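Local atomic coordinates of protein toll (PDB entry 4LXR), a protein that serves as the cell-surface receptor for cleaved, activated Spätzle, signalling in embryonic dorsal-ventral patterning and in antifungal innate immunity. Residues Gln471-Leu485 / Asn496-Ile510. Numbering follows the deposited sequence. Where two conformers were deposited one is given.
Sequences QLRELDLSYNNISSL and NRLHVNMTHNKIRRI. With NAG (2-acetamido-2-deoxy-beta-D-glucopyranose), chain F; NAG (2-acetamido-2-deoxy-beta-D-glucopyranose), chain M; NAG (2-acetamido-2-deoxy-beta-D-glucopyranose), chain B; NAG (2-acetamido-2-deoxy-beta-D-glucopyranose), chain E.
Strands 474-476 and 499-501 run parallel, their axes 4.7 Å apart at closest approach, joined by backbone hydrogen bonds from His-499 N to Arg-473 O, Leu-475 N to His-499 O and Asn-501 N to Leu-475 O; strands 484-485 and 509-510 pair again further along. Ahead of the first pair, Arg-473, bent at chi2 and chi3, holds Asn-496 through two nitrogens: NE lies 2.8 Å from its backbone O, and NH2 bonds OD1. The same amide gives ND2 to Gln-471 O at 2.7 Å, almost straight. The poorly ordered guanidinium of Arg-497 lies over one face of the Arg-473 guanidinium, an apposition of two positive groups. An alanine in place of Arg-473 removes both donors, and the Asn-496 amide, left with its bond to Gln-471 O, is likely to turn more freely.

These are consecutive leucine-rich repeats, LRR 14 and LRR 15, of the receptor's extracellular solenoid. Leu-472, Leu-475, Leu-498 and Val-500 pack inside, and Leu-485 CD2 rests 3.8 Å from Met-502 SD. Asn-505 is the consensus asparagine of its repeat: its ND2 meets Leu-477 O at 2.9 Å in a nearly linear bond, while OD1 takes Ile-482 N on an in-plane lone pair. Asn-480 ND2 reaches Leu-477 O from the opposite face and makes the equivalent link back to Leu-453 O of the preceding repeat.

Where the chain leaves the strands, Tyr-479 and His-504 form an offset stack, ring centroids 4.4 Å apart and planes 11° from parallel; both have CG anti to the carbonyl carbon (chi1 -71° and -67°), which lays them side by side. An N-acetylglucosamine methyl covers the other tyrosine face, and His-504 NE2 hydrogen-bonds the acetamide O7 of the second N-acetylglucosamine of the glycan on Asn-501. Asn-501 OD1, meanwhile, closes an Asx turn with Thr-503 N.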
ATOM      1  N   GLN A 471     -16.504  -3.647 -16.935  1.00 63.20           N
ATOM      2  CA  GLN A 471     -16.533  -2.970 -15.639  1.00 63.27           C
ATOM      3  C   GLN A 471     -15.159  -2.970 -14.953  1.00 54.52           C
ATOM      4  O   GLN A 471     -15.020  -2.452 -13.848  1.00 56.53           O
ATOM      5  CB  GLN A 471     -17.587  -3.608 -14.724  1.00 59.50           C
ATOM      6  CG  GLN A 471     -19.016  -3.548 -15.257  1.00 66.66           C
ATOM      7  CD  GLN A 471     -19.617  -2.161 -15.156  1.00 76.52           C
ATOM      8  OE1 GLN A 471     -19.618  -1.550 -14.086  1.00 80.11           O
ATOM      9  NE2 GLN A 471     -20.129  -1.651 -16.271  1.00 84.19           N
ATOM     10  N   LEU A 472     -14.151  -3.530 -15.618  1.00 42.84           N
ATOM     11  CA  LEU A 472     -12.817  -3.677 -15.023  1.00 41.43           C
ATOM     12  C   LEU A 472     -12.241  -2.345 -14.546  1.00 48.74           C
ATOM     13  O   LEU A 472     -12.204  -1.370 -15.298  1.00 49.77           O
ATOM     14  CB  LEU A 472     -11.854  -4.360 -16.001  1.00 39.29           C
ATOM     15  CG  LEU A 472     -10.636  -5.066 -15.407  1.00 42.54           C
ATOM     16  CD1 LEU A 472     -11.067  -6.221 -14.499  1.00 33.58           C
ATOM     17  CD2 LEU A 472      -9.713  -5.575 -16.501  1.00 45.65           C
ATOM     18  N   ARG A 473     -11.801  -2.310 -13.290  1.00 43.90           N
ATOM     19  CA  ARG A 473     -11.296  -1.083 -12.677  1.00 42.01           C
ATOM     20  C   ARG A 473      -9.783  -1.116 -12.553  1.00 41.64           C
ATOM     21  O   ARG A 473      -9.110  -0.099 -12.730  1.00 43.57           O
ATOM     22  CB  ARG A 473     -11.919  -0.886 -11.298  1.00 51.00           C
ATOM     23  CG  ARG A 473     -11.228   0.151 -10.423  1.00 55.25           C
ATOM     24  CD  ARG A 473     -11.393   1.571 -10.959  1.00 60.69           C
ATOM     25  NE  ARG A 473     -12.789   1.996 -10.980  1.00 64.44           N
ATOM     26  CZ  ARG A 473     -13.416   2.557  -9.950  1.00 67.51           C
ATOM     27  NH1 ARG A 473     -12.771   2.754  -8.808  1.00 72.34           N
ATOM     28  NH2 ARG A 473     -14.689   2.913 -10.057  1.00 63.01           N
ATOM     29  N   GLU A 474      -9.254  -2.299 -12.258  1.00 42.55           N
ATOM     30  CA  GLU A 474      -7.832  -2.468 -12.011  1.00 39.30           C
ATOM     31  C   GLU A 474      -7.333  -3.742 -12.693  1.00 40.01           C
ATOM     32  O   GLU A 474      -7.895  -4.824 -12.509  1.00 37.42           O
ATOM     33  CB  GLU A 474      -7.570  -2.512 -10.508  1.00 50.41           C
ATOM     34  CG  GLU A 474      -6.184  -2.997 -10.118  1.00 67.68           C
ATOM     35  CD  GLU A 474      -5.192  -1.866  -9.939  1.00 77.58           C
ATOM     36  OE1 GLU A 474      -5.640  -0.704  -9.820  1.00 83.25           O
ATOM     37  OE2 GLU A 474      -3.968  -2.139  -9.917  1.00 76.29           O
ATOM     38  N   LEU A 475      -6.295  -3.599 -13.510  1.00 43.65           N
ATOM     39  CA  LEU A 475      -5.684  -4.729 -14.196  1.00 44.34           C
ATOM     40  C   LEU A 475      -4.166  -4.679 -14.032  1.00 42.57           C
ATOM     41  O   LEU A 475      -3.475  -3.986 -14.775  1.00 44.61           O
ATOM     42  CB  LEU A 475      -6.063  -4.716 -15.683  1.00 41.49           C
ATOM     43  CG  LEU A 475      -5.393  -5.762 -16.572  1.00 35.62           C
ATOM     44  CD1 LEU A 475      -5.704  -7.178 -16.108  1.00 35.09           C
ATOM     45  CD2 LEU A 475      -5.798  -5.573 -18.029  1.00 38.02           C
ATOM     46  N   ASP A 476      -3.643  -5.421 -13.059  1.00 40.11           N
ATOM     47  CA  ASP A 476      -2.216  -5.370 -12.764  1.00 37.27           C
ATOM     48  C   ASP A 476      -1.438  -6.423 -13.528  1.00 38.15           C
ATOM     49  O   ASP A 476      -1.465  -7.603 -13.167  1.00 35.02           O
ATOM     50  CB  ASP A 476      -1.955  -5.522 -11.265  1.00 32.80           C
ATOM     51  CG  ASP A 476      -0.554  -5.106 -10.878  1.00 36.27           C
ATOM     52  OD1 ASP A 476       0.346  -5.108 -11.755  1.00 38.38           O
ATOM     53  OD2 ASP A 476      -0.348  -4.762  -9.701  1.00 39.21           O
ATOM     54  N   LEU A 477      -0.729  -5.993 -14.574  1.00 32.82           N
ATOM     55  CA  LEU A 477       0.074  -6.915 -15.363  1.00 31.87           C
ATOM     56  C   LEU A 477       1.573  -6.717 -15.144  1.00 36.42           C
ATOM     57  O   LEU A 477       2.384  -7.213 -15.922  1.00 33.06           O
ATOM     58  CB  LEU A 477      -0.264  -6.792 -16.845  1.00 37.20           C
ATOM     59  CG  LEU A 477      -1.630  -7.309 -17.290  1.00 36.65           C
ATOM     60  CD1 LEU A 477      -1.879  -6.940 -18.739  1.00 31.91           C
ATOM     61  CD2 LEU A 477      -1.714  -8.811 -17.107  1.00 35.83           C
ATOM     62  N   SER A 478       1.938  -6.007 -14.081  1.00 31.70           N
ATOM     63  CA  SER A 478       3.337  -5.675 -13.843  1.00 32.40           C
ATOM     64  C   SER A 478       4.174  -6.906 -13.557  1.00 32.88           C
ATOM     65  O   SER A 478       3.663  -7.898 -13.035  1.00 29.77           O
ATOM     66  CB  SER A 478       3.496  -4.659 -12.701  1.00 36.59           C
ATOM     67  OG  SER A 478       3.206  -5.235 -11.434  1.00 39.44           O
ATOM     68  N   TYR A 479       5.459  -6.829 -13.906  1.00 33.19           N
ATOM     69  CA  TYR A 479       6.424  -7.890 -13.619  1.00 35.30           C
ATOM     70  C   TYR A 479       6.046  -9.180 -14.336  1.00 30.99           C
ATOM     71  O   TYR A 479       6.297 -10.284 -13.843  1.00 36.03           O
ATOM     72  CB  TYR A 479       6.564  -8.126 -12.101  1.00 35.37           C
ATOM     73  CG  TYR A 479       7.285  -7.014 -11.366  1.00 41.93           C
ATOM     74  CD1 TYR A 479       8.674  -6.973 -11.321  1.00 33.08           C
ATOM     75  CD2 TYR A 479       6.575  -6.008 -10.713  1.00 45.66           C
ATOM     76  CE1 TYR A 479       9.339  -5.956 -10.649  1.00 34.92           C
ATOM     77  CE2 TYR A 479       7.232  -4.986 -10.034  1.00 40.59           C
ATOM     78  CZ  TYR A 479       8.613  -4.971 -10.003  1.00 40.88           C
ATOM     79  OH  TYR A 479       9.272  -3.964  -9.335  1.00 44.99           O
ATOM     80  N   ASN A 480       5.415  -9.030 -15.491  1.00 35.79           N
ATOM     81  CA  ASN A 480       5.147 -10.169 -16.357  1.00 42.67           C
ATOM     82  C   ASN A 480       6.131 -10.215 -17.530  1.00 41.61           C
ATOM     83  O   ASN A 480       7.244  -9.699 -17.415  1.00 42.78           O
ATOM     84  CB  ASN A 480       3.685 -10.184 -16.799  1.00 41.88           C
ATOM     85  CG  ASN A 480       2.771 -10.751 -15.728  1.00 34.08           C
ATOM     86  OD1 ASN A 480       2.564 -11.949 -15.675  1.00 26.66           O
ATOM     87  ND2 ASN A 480       2.237  -9.892 -14.864  1.00 29.40           N
ATOM     88  N   ASN A 481       5.742 -10.833 -18.641  1.00 38.47           N
ATOM     89  CA  ASN A 481       6.701 -11.088 -19.711  1.00 42.65           C
ATOM     90  C   ASN A 481       6.250 -10.575 -21.079  1.00 38.95           C
ATOM     91  O   ASN A 481       6.670 -11.101 -22.114  1.00 35.92           O
ATOM     92  CB  ASN A 481       7.030 -12.587 -19.789  1.00 55.56           C
ATOM     93  CG  ASN A 481       8.509 -12.878 -19.564  1.00 76.89           C
ATOM     94  OD1 ASN A 481       9.327 -12.716 -20.473  1.00 83.42           O
ATOM     95  ND2 ASN A 481       8.857 -13.303 -18.345  1.00 88.42           N
ATOM     96  N   ILE A 482       5.388  -9.559 -21.079  1.00 34.10           N
ATOM     97  CA  ILE A 482       4.948  -8.939 -22.322  1.00 35.44           C
ATOM     98  C   ILE A 482       6.179  -8.343 -23.010  1.00 38.89           C
ATOM     99  O   ILE A 482       6.983  -7.677 -22.366  1.00 43.27           O
ATOM    100  CB  ILE A 482       3.894  -7.867 -22.032  1.00 38.52           C
ATOM    101  CG1 ILE A 482       2.712  -8.497 -21.275  1.00 38.73           C
ATOM    102  CG2 ILE A 482       3.450  -7.159 -23.324  1.00 34.02           C
ATOM    103  CD1 ILE A 482       1.730  -7.485 -20.702  1.00 36.29           C
ATOM    104  N   SER A 483       6.360  -8.611 -24.297  1.00 36.75           N
ATOM    105  CA  SER A 483       7.585  -8.163 -24.964  1.00 43.24           C
ATOM    106  C   SER A 483       7.382  -7.043 -25.994  1.00 39.18           C
ATOM    107  O   SER A 483       8.346  -6.438 -26.453  1.00 40.82           O
ATOM    108  CB  SER A 483       8.331  -9.351 -25.586  1.00 38.13           C
ATOM    109  OG  SER A 483       7.516  -9.981 -26.554  1.00 40.62           O
ATOM    110  N   SER A 484       6.135  -6.759 -26.355  1.00 40.58           N
ATOM    111  CA  SER A 484       5.865  -5.692 -27.312  1.00 46.42           C
ATOM    112  C   SER A 484       4.400  -5.268 -27.288  1.00 46.83           C
ATOM    113  O   SER A 484       3.531  -6.043 -26.880  1.00 45.14           O
ATOM    114  CB  SER A 484       6.263  -6.115 -28.729  1.00 48.94           C
ATOM    115  OG  SER A 484       5.402  -7.132 -29.203  1.00 49.41           O
ATOM    116  N   LEU A 485       4.134  -4.033 -27.714  1.00 36.30           N
ATOM    117  CA  LEU A 485       2.768  -3.523 -27.747  1.00 41.74           C
ATOM    118  C   LEU A 485       2.403  -2.966 -29.119  1.00 47.17           C
ATOM    119  O   LEU A 485       3.243  -2.383 -29.804  1.00 48.91           O
ATOM    120  CB  LEU A 485       2.552  -2.454 -26.664  1.00 44.36           C
ATOM    121  CG  LEU A 485       2.664  -2.890 -25.196  1.00 44.81           C
ATOM    122  CD1 LEU A 485       2.679  -1.663 -24.298  1.00 50.72           C
ATOM    123  CD2 LEU A 485       1.524  -3.821 -24.791  1.00 43.89           C
ATOM    124  N   ASN A 496     -15.218   2.054 -16.617  1.00 68.27           N
ATOM    125  CA  ASN A 496     -15.181   2.162 -15.162  1.00 60.70           C
ATOM    126  C   ASN A 496     -13.786   2.554 -14.663  1.00 60.93           C
ATOM    127  O   ASN A 496     -13.240   1.923 -13.768  1.00 48.24           O
ATOM    128  CB  ASN A 496     -15.615   0.827 -14.545  1.00 60.20           C
ATOM    129  CG  ASN A 496     -15.808   0.899 -13.033  1.00 61.16           C
ATOM    130  OD1 ASN A 496     -16.096   1.961 -12.474  1.00 58.93           O
ATOM    131  ND2 ASN A 496     -15.643  -0.240 -12.365  1.00 52.10           N
ATOM    132  N   ARG A 497     -13.214   3.592 -15.268  1.00 65.50           N
ATOM    133  CA  ARG A 497     -11.934   4.168 -14.837  1.00 61.33           C
ATOM    134  C   ARG A 497     -10.802   3.149 -14.760  1.00 59.66           C
ATOM    135  O   ARG A 497     -10.079   3.081 -13.768  1.00 54.64           O
ATOM    136  CB  ARG A 497     -12.084   4.920 -13.504  1.00 62.97           C
ATOM    137  CG  ARG A 497     -13.113   6.058 -13.551  1.00 74.26           C
ATOM    138  CD  ARG A 497     -12.798   7.174 -12.557  1.00 81.43           C
ATOM    139  NE  ARG A 497     -12.523   6.661 -11.216  1.00 90.57           N
ATOM    140  CZ  ARG A 497     -13.447   6.454 -10.280  1.00 94.02           C
ATOM    141  NH1 ARG A 497     -13.090   5.983  -9.092  1.00 93.90           N
ATOM    142  NH2 ARG A 497     -14.725   6.716 -10.526  1.00 93.42           N
ATOM    143  N   LEU A 498     -10.644   2.377 -15.831  1.00 57.01           N
ATOM    144  CA  LEU A 498      -9.684   1.290 -15.854  1.00 47.46           C
ATOM    145  C   LEU A 498      -8.242   1.776 -15.785  1.00 55.54           C
ATOM    146  O   LEU A 498      -7.811   2.628 -16.573  1.00 57.16           O
ATOM    147  CB  LEU A 498      -9.880   0.398 -17.089  1.00 45.27           C
ATOM    148  CG  LEU A 498      -8.914  -0.792 -17.191  1.00 45.18           C
ATOM    149  CD1 LEU A 498      -8.973  -1.692 -15.936  1.00 39.43           C
ATOM    150  CD2 LEU A 498      -9.176  -1.602 -18.457  1.00 43.63           C
ATOM    151  N   HIS A 499      -7.513   1.220 -14.823  1.00 52.00           N
ATOM    152  CA  HIS A 499      -6.086   1.430 -14.692  1.00 43.73           C
ATOM    153  C   HIS A 499      -5.342   0.110 -14.897  1.00 48.88           C
ATOM    154  O   HIS A 499      -5.573  -0.880 -14.189  1.00 50.25           O
ATOM    155  CB  HIS A 499      -5.755   2.012 -13.322  1.00 44.99           C
ATOM    156  CG  HIS A 499      -6.077   3.468 -13.190  1.00 47.75           C
ATOM    157  ND1 HIS A 499      -7.359   3.931 -12.981  1.00 58.32           N
ATOM    158  CD2 HIS A 499      -5.284   4.565 -13.231  1.00 63.75           C
ATOM    159  CE1 HIS A 499      -7.341   5.251 -12.896  1.00 55.75           C
ATOM    160  NE2 HIS A 499      -6.093   5.661 -13.047  1.00 60.00           N
ATOM    161  N   VAL A 500      -4.445   0.116 -15.873  1.00 43.79           N
ATOM    162  CA  VAL A 500      -3.664  -1.049 -16.226  1.00 41.94           C
ATOM    163  C   VAL A 500      -2.209  -0.762 -15.911  1.00 38.97           C
ATOM    164  O   VAL A 500      -1.690   0.287 -16.285  1.00 52.80           O
ATOM    165  CB  VAL A 500      -3.813  -1.361 -17.721  1.00 38.03           C
ATOM    166  CG1 VAL A 500      -2.996  -2.605 -18.097  1.00 36.15           C
ATOM    167  CG2 VAL A 500      -5.286  -1.537 -18.074  1.00 38.10           C
ATOM    168  N   ASN A 501      -1.556  -1.694 -15.227  1.00 41.97           N
ATOM    169  CA  ASN A 501      -0.140  -1.575 -14.910  1.00 37.76           C
ATOM    170  C   ASN A 501       0.656  -2.510 -15.793  1.00 42.86           C
ATOM    171  O   ASN A 501       0.499  -3.720 -15.697  1.00 39.94           O
ATOM    172  CB  ASN A 501       0.104  -1.931 -13.441  1.00 37.57           C
ATOM    173  CG  ASN A 501       1.381  -1.325 -12.891  1.00 43.28           C
ATOM    174  OD1 ASN A 501       2.437  -1.414 -13.515  1.00 41.51           O
ATOM    175  ND2 ASN A 501       1.285  -0.701 -11.716  1.00 54.29           N
ATOM    176  N   MET A 502       1.505  -1.965 -16.662  1.00 48.16           N
ATOM    177  CA  MET A 502       2.370  -2.817 -17.481  1.00 40.83           C
ATOM    178  C   MET A 502       3.836  -2.522 -17.230  1.00 44.29           C
ATOM    179  O   MET A 502       4.673  -2.725 -18.116  1.00 41.72           O
ATOM    180  CB  MET A 502       2.073  -2.665 -18.969  1.00 37.89           C
ATOM    181  CG  MET A 502       0.667  -3.030 -19.363  1.00 40.40           C
ATOM    182  SD  MET A 502       0.584  -3.040 -21.156  1.00 42.95           S
ATOM    183  CE  MET A 502      -1.176  -2.924 -21.444  1.00 34.98           C
ATOM    184  N   THR A 503       4.141  -2.042 -16.027  1.00 41.45           N
ATOM    185  CA  THR A 503       5.519  -1.769 -15.644  1.00 41.47           C
ATOM    186  C   THR A 503       6.307  -3.046 -15.432  1.00 43.95           C
ATOM    187  O   THR A 503       5.739  -4.089 -15.118  1.00 39.65           O
ATOM    188  CB  THR A 503       5.607  -0.952 -14.357  1.00 46.12           C
ATOM    189  OG1 THR A 503       4.982  -1.672 -13.289  1.00 40.21           O
ATOM    190  CG2 THR A 503       4.923   0.388 -14.531  1.00 44.53           C
ATOM    191  N   HIS A 504       7.619  -2.947 -15.623  1.00 43.89           N
ATOM    192  CA  HIS A 504       8.541  -4.047 -15.360  1.00 48.10           C
ATOM    193  C   HIS A 504       8.231  -5.307 -16.153  1.00 45.12           C
ATOM    194  O   HIS A 504       8.438  -6.417 -15.670  1.00 46.22           O
ATOM    195  CB  HIS A 504       8.613  -4.354 -13.861  1.00 49.42           C
ATOM    196  CG  HIS A 504       9.225  -3.253 -13.055  1.00 50.86           C
ATOM    197  ND1 HIS A 504      10.563  -3.225 -12.731  1.00 51.02           N
ATOM    198  CD2 HIS A 504       8.685  -2.130 -12.525  1.00 51.25           C
ATOM    199  CE1 HIS A 504      10.821  -2.137 -12.029  1.00 52.41           C
ATOM    200  NE2 HIS A 504       9.700  -1.452 -11.893  1.00 51.89           N
ATOM    201  N   ASN A 505       7.731  -5.126 -17.368  1.00 41.18           N
ATOM    202  CA  ASN A 505       7.617  -6.234 -18.297  1.00 41.22           C
ATOM    203  C   ASN A 505       8.878  -6.339 -19.159  1.00 40.90           C
ATOM    204  O   ASN A 505       9.950  -5.885 -18.746  1.00 41.05           O
ATOM    205  CB  ASN A 505       6.333  -6.116 -19.126  1.00 35.52           C
ATOM    206  CG  ASN A 505       5.128  -6.730 -18.413  1.00 40.59           C
ATOM    207  OD1 ASN A 505       4.668  -7.814 -18.769  1.00 38.98           O
ATOM    208  ND2 ASN A 505       4.643  -6.052 -17.378  1.00 33.13           N
ATOM    209  N   LYS A 506       8.755  -6.938 -20.340  1.00 37.20           N
ATOM    210  CA  LYS A 506       9.894  -7.108 -21.237  1.00 41.85           C
ATOM    211  C   LYS A 506       9.665  -6.327 -22.534  1.00 41.98           C
ATOM    212  O   LYS A 506      10.127  -6.727 -23.602  1.00 42.06           O
ATOM    213  CB  LYS A 506      10.106  -8.591 -21.549  1.00 38.91           C
ATOM    214  CG  LYS A 506      10.359  -9.477 -20.311  1.00 49.07           C
ATOM    215  CD  LYS A 506      11.733  -9.208 -19.712  1.00 55.81           C
ATOM    216  CE  LYS A 506      12.171 -10.311 -18.751  1.00 60.95           C
ATOM    217  NZ  LYS A 506      11.897  -9.978 -17.315  1.00 66.41           N
ATOM    218  N   ILE A 507       8.942  -5.216 -22.417  1.00 43.27           N
ATOM    219  CA  ILE A 507       8.484  -4.436 -23.567  1.00 46.45           C
ATOM    220  C   ILE A 507       9.640  -3.726 -24.262  1.00 40.70           C
ATOM    221  O   ILE A 507      10.108  -2.697 -23.796  1.00 38.60           O
ATOM    222  CB  ILE A 507       7.398  -3.418 -23.134  1.00 37.86           C
ATOM    223  CG1 ILE A 507       6.168  -4.169 -22.592  1.00 36.05           C
ATOM    224  CG2 ILE A 507       7.009  -2.502 -24.289  1.00 35.66           C
ATOM    225  CD1 ILE A 507       5.156  -3.288 -21.864  1.00 34.55           C
ATOM    226  N   ARG A 508      10.093  -4.289 -25.377  0.56 45.12           N
ATOM    227  CA  ARG A 508      11.224  -3.725 -26.114  0.56 47.67           C
ATOM    228  C   ARG A 508      10.785  -2.854 -27.287  0.56 49.85           C
ATOM    229  O   ARG A 508      11.413  -1.838 -27.583  0.56 54.94           O
ATOM    230  CB  ARG A 508      12.194  -4.830 -26.546  0.56 44.53           C
ATOM    231  CG  ARG A 508      12.942  -5.405 -25.353  0.56 48.70           C
ATOM    232  CD  ARG A 508      13.988  -6.440 -25.717  0.56 50.68           C
ATOM    233  NE  ARG A 508      14.741  -6.835 -24.530  0.56 48.21           N
ATOM    234  CZ  ARG A 508      14.329  -7.740 -23.649  0.56 42.64           C
ATOM    235  NH1 ARG A 508      13.166  -8.360 -23.817  0.56 39.91           N
ATOM    236  NH2 ARG A 508      15.082  -8.029 -22.598  0.56 45.61           N
ATOM    237  N   ARG A 509       9.696  -3.241 -27.943  0.56 47.66           N
ATOM    238  CA  ARG A 509       9.100  -2.391 -28.967  0.56 49.42           C
ATOM    239  C   ARG A 509       7.666  -2.010 -28.624  0.56 50.01           C
ATOM    240  O   ARG A 509       6.922  -2.785 -28.020  0.56 48.84           O
ATOM    241  CB  ARG A 509       9.150  -3.050 -30.348  0.56 46.82           C
ATOM    242  CG  ARG A 509       8.632  -2.160 -31.486  0.56 45.36           C
ATOM    243  CD  ARG A 509       8.843  -2.834 -32.818  0.56 35.84           C
ATOM    244  NE  ARG A 509      10.259  -3.142 -32.997  0.56 38.83           N
ATOM    245  CZ  ARG A 509      10.728  -4.005 -33.886  0.56 36.55           C
ATOM    246  NH1 ARG A 509       9.889  -4.658 -34.675  0.56 39.72           N
ATOM    247  NH2 ARG A 509      12.029  -4.219 -33.977  0.56 35.46           N
ATOM    248  N   ILE A 510       7.316  -0.788 -29.004  1.00 44.79           N
ATOM    249  CA  ILE A 510       5.949  -0.287 -29.004  1.00 43.39           C
ATOM    250  C   ILE A 510       5.687   0.306 -30.389  1.00 48.08           C
ATOM    251  O   ILE A 510       6.181   1.384 -30.712  1.00 48.30           O
ATOM    252  CB  ILE A 510       5.740   0.821 -27.970  1.00 47.90           C
ATOM    253  CG1 ILE A 510       5.974   0.284 -26.556  1.00 45.93           C
ATOM    254  CG2 ILE A 510       4.348   1.417 -28.121  1.00 40.33           C
ATOM    255  CD1 ILE A 510       5.735   1.305 -25.476  1.00 49.52           C
TER
HETATM  256  C1  NAG F   1       2.484   0.018 -11.336  1.00 39.22           C
HETATM  257  C2  NAG F   1       2.149   1.305 -10.564  1.00 46.78           C
HETATM  258  C3  NAG F   1       3.429   2.045 -10.155  1.00 46.39           C
HETATM  259  C4  NAG F   1       4.444   1.102  -9.517  1.00 42.76           C
HETATM  260  C5  NAG F   1       4.626  -0.125 -10.400  1.00 35.98           C
HETATM  261  C6  NAG F   1       5.582  -1.146  -9.828  1.00 38.09           C
HETATM  262  C7  NAG F   1       0.128   2.657 -10.942  1.00 58.78           C
HETATM  263  C8  NAG F   1      -0.287   2.277  -9.554  1.00 58.31           C
HETATM  264  N2  NAG F   1       1.299   2.169 -11.362  1.00 50.71           N
HETATM  265  O3  NAG F   1       3.084   3.084  -9.247  1.00 57.94           O
HETATM  266  O4  NAG F   1       5.727   1.720  -9.443  1.00 57.21           O
HETATM  267  O5  NAG F   1       3.364  -0.774 -10.575  1.00 41.60           O
HETATM  268  O6  NAG F   1       5.080  -1.694  -8.617  1.00 42.13           O
HETATM  269  O7  NAG F   1      -0.561   3.383 -11.652  1.00 64.94           O
HETATM  270  C1  NAG M2018       9.604 -14.541 -18.404  1.00 75.00           C
HETATM  271  C2  NAG M2018      10.747 -14.999 -17.470  1.00 84.85           C
HETATM  272  C3  NAG M2018      10.658 -16.502 -17.153  1.00 88.36           C
HETATM  273  C4  NAG M2018      10.403 -17.350 -18.399  1.00 82.60           C
HETATM  274  C5  NAG M2018       9.381 -16.694 -19.326  1.00 73.32           C
HETATM  275  C6  NAG M2018       8.287 -17.634 -19.771  1.00 64.52           C
HETATM  276  C7  NAG M2018      12.952 -13.924 -17.353  1.00 95.87           C
HETATM  277  C8  NAG M2018      14.246 -13.659 -18.066  1.00 96.26           C
HETATM  278  N2  NAG M2018      12.056 -14.659 -18.018  1.00 91.16           N
HETATM  279  O3  NAG M2018       9.669 -16.750 -16.157  1.00 92.54           O
HETATM  280  O4  NAG M2018      11.618 -17.587 -19.101  1.00 85.71           O
HETATM  281  O5  NAG M2018       8.740 -15.617 -18.639  1.00 78.30           O
HETATM  282  O6  NAG M2018       7.566 -17.097 -20.870  1.00 62.73           O
HETATM  283  O7  NAG M2018      12.731 -13.492 -16.225  1.00 96.62           O
HETATM  284  C1  NAG B   2       5.995   2.598  -8.341  1.00 62.91           C
HETATM  285  C2  NAG B   2       7.510   2.673  -8.201  1.00 57.85           C
HETATM  286  C3  NAG B   2       7.895   3.642  -7.087  1.00 65.72           C
HETATM  287  C4  NAG B   2       7.223   4.999  -7.280  1.00 76.63           C
HETATM  288  C5  NAG B   2       5.722   4.836  -7.516  1.00 74.47           C
HETATM  289  C6  NAG B   2       5.044   6.128  -7.910  1.00 68.92           C
HETATM  290  C7  NAG B   2       8.637   0.590  -8.885  1.00 57.23           C
HETATM  291  C8  NAG B   2       9.202  -0.716  -8.415  1.00 55.07           C
HETATM  292  N2  NAG B   2       8.085   1.358  -7.941  1.00 55.79           N
HETATM  293  O3  NAG B   2       9.311   3.783  -7.056  1.00 64.94           O
HETATM  294  O4  NAG B   2       7.400   5.768  -6.095  1.00 91.41           O
HETATM  295  O5  NAG B   2       5.480   3.904  -8.580  1.00 74.26           O
HETATM  296  O6  NAG B   2       3.827   5.893  -8.605  1.00 69.76           O
HETATM  297  O7  NAG B   2       8.668   0.922 -10.069  1.00 57.07           O
HETATM  298  C1  NAG E   1       7.734 -12.495  -7.828  1.00 39.48           C
HETATM  299  C2  NAG E   1       8.418 -11.599  -6.778  1.00 43.61           C
HETATM  300  C3  NAG E   1       9.541 -12.360  -6.073  1.00 46.04           C
HETATM  301  C4  NAG E   1       9.039 -13.693  -5.530  1.00 53.97           C
HETATM  302  C5  NAG E   1       8.398 -14.484  -6.665  1.00 55.72           C
HETATM  303  C6  NAG E   1       7.845 -15.823  -6.234  1.00 57.04           C
HETATM  304  C7  NAG E   1       8.333  -9.190  -7.281  1.00 54.00           C
HETATM  305  C8  NAG E   1       9.020  -8.047  -7.965  1.00 51.57           C
HETATM  306  N2  NAG E   1       8.937 -10.381  -7.381  1.00 53.50           N
HETATM  307  O3  NAG E   1      10.054 -11.540  -5.031  1.00 39.84           O
HETATM  308  O4  NAG E   1      10.125 -14.456  -5.015  1.00 59.39           O
HETATM  309  O5  NAG E   1       7.306 -13.730  -7.209  1.00 50.88           O
HETATM  310  O6  NAG E   1       6.810 -15.670  -5.271  1.00 62.52           O
HETATM  311  O7  NAG E   1       7.280  -9.044  -6.668  1.00 54.90           O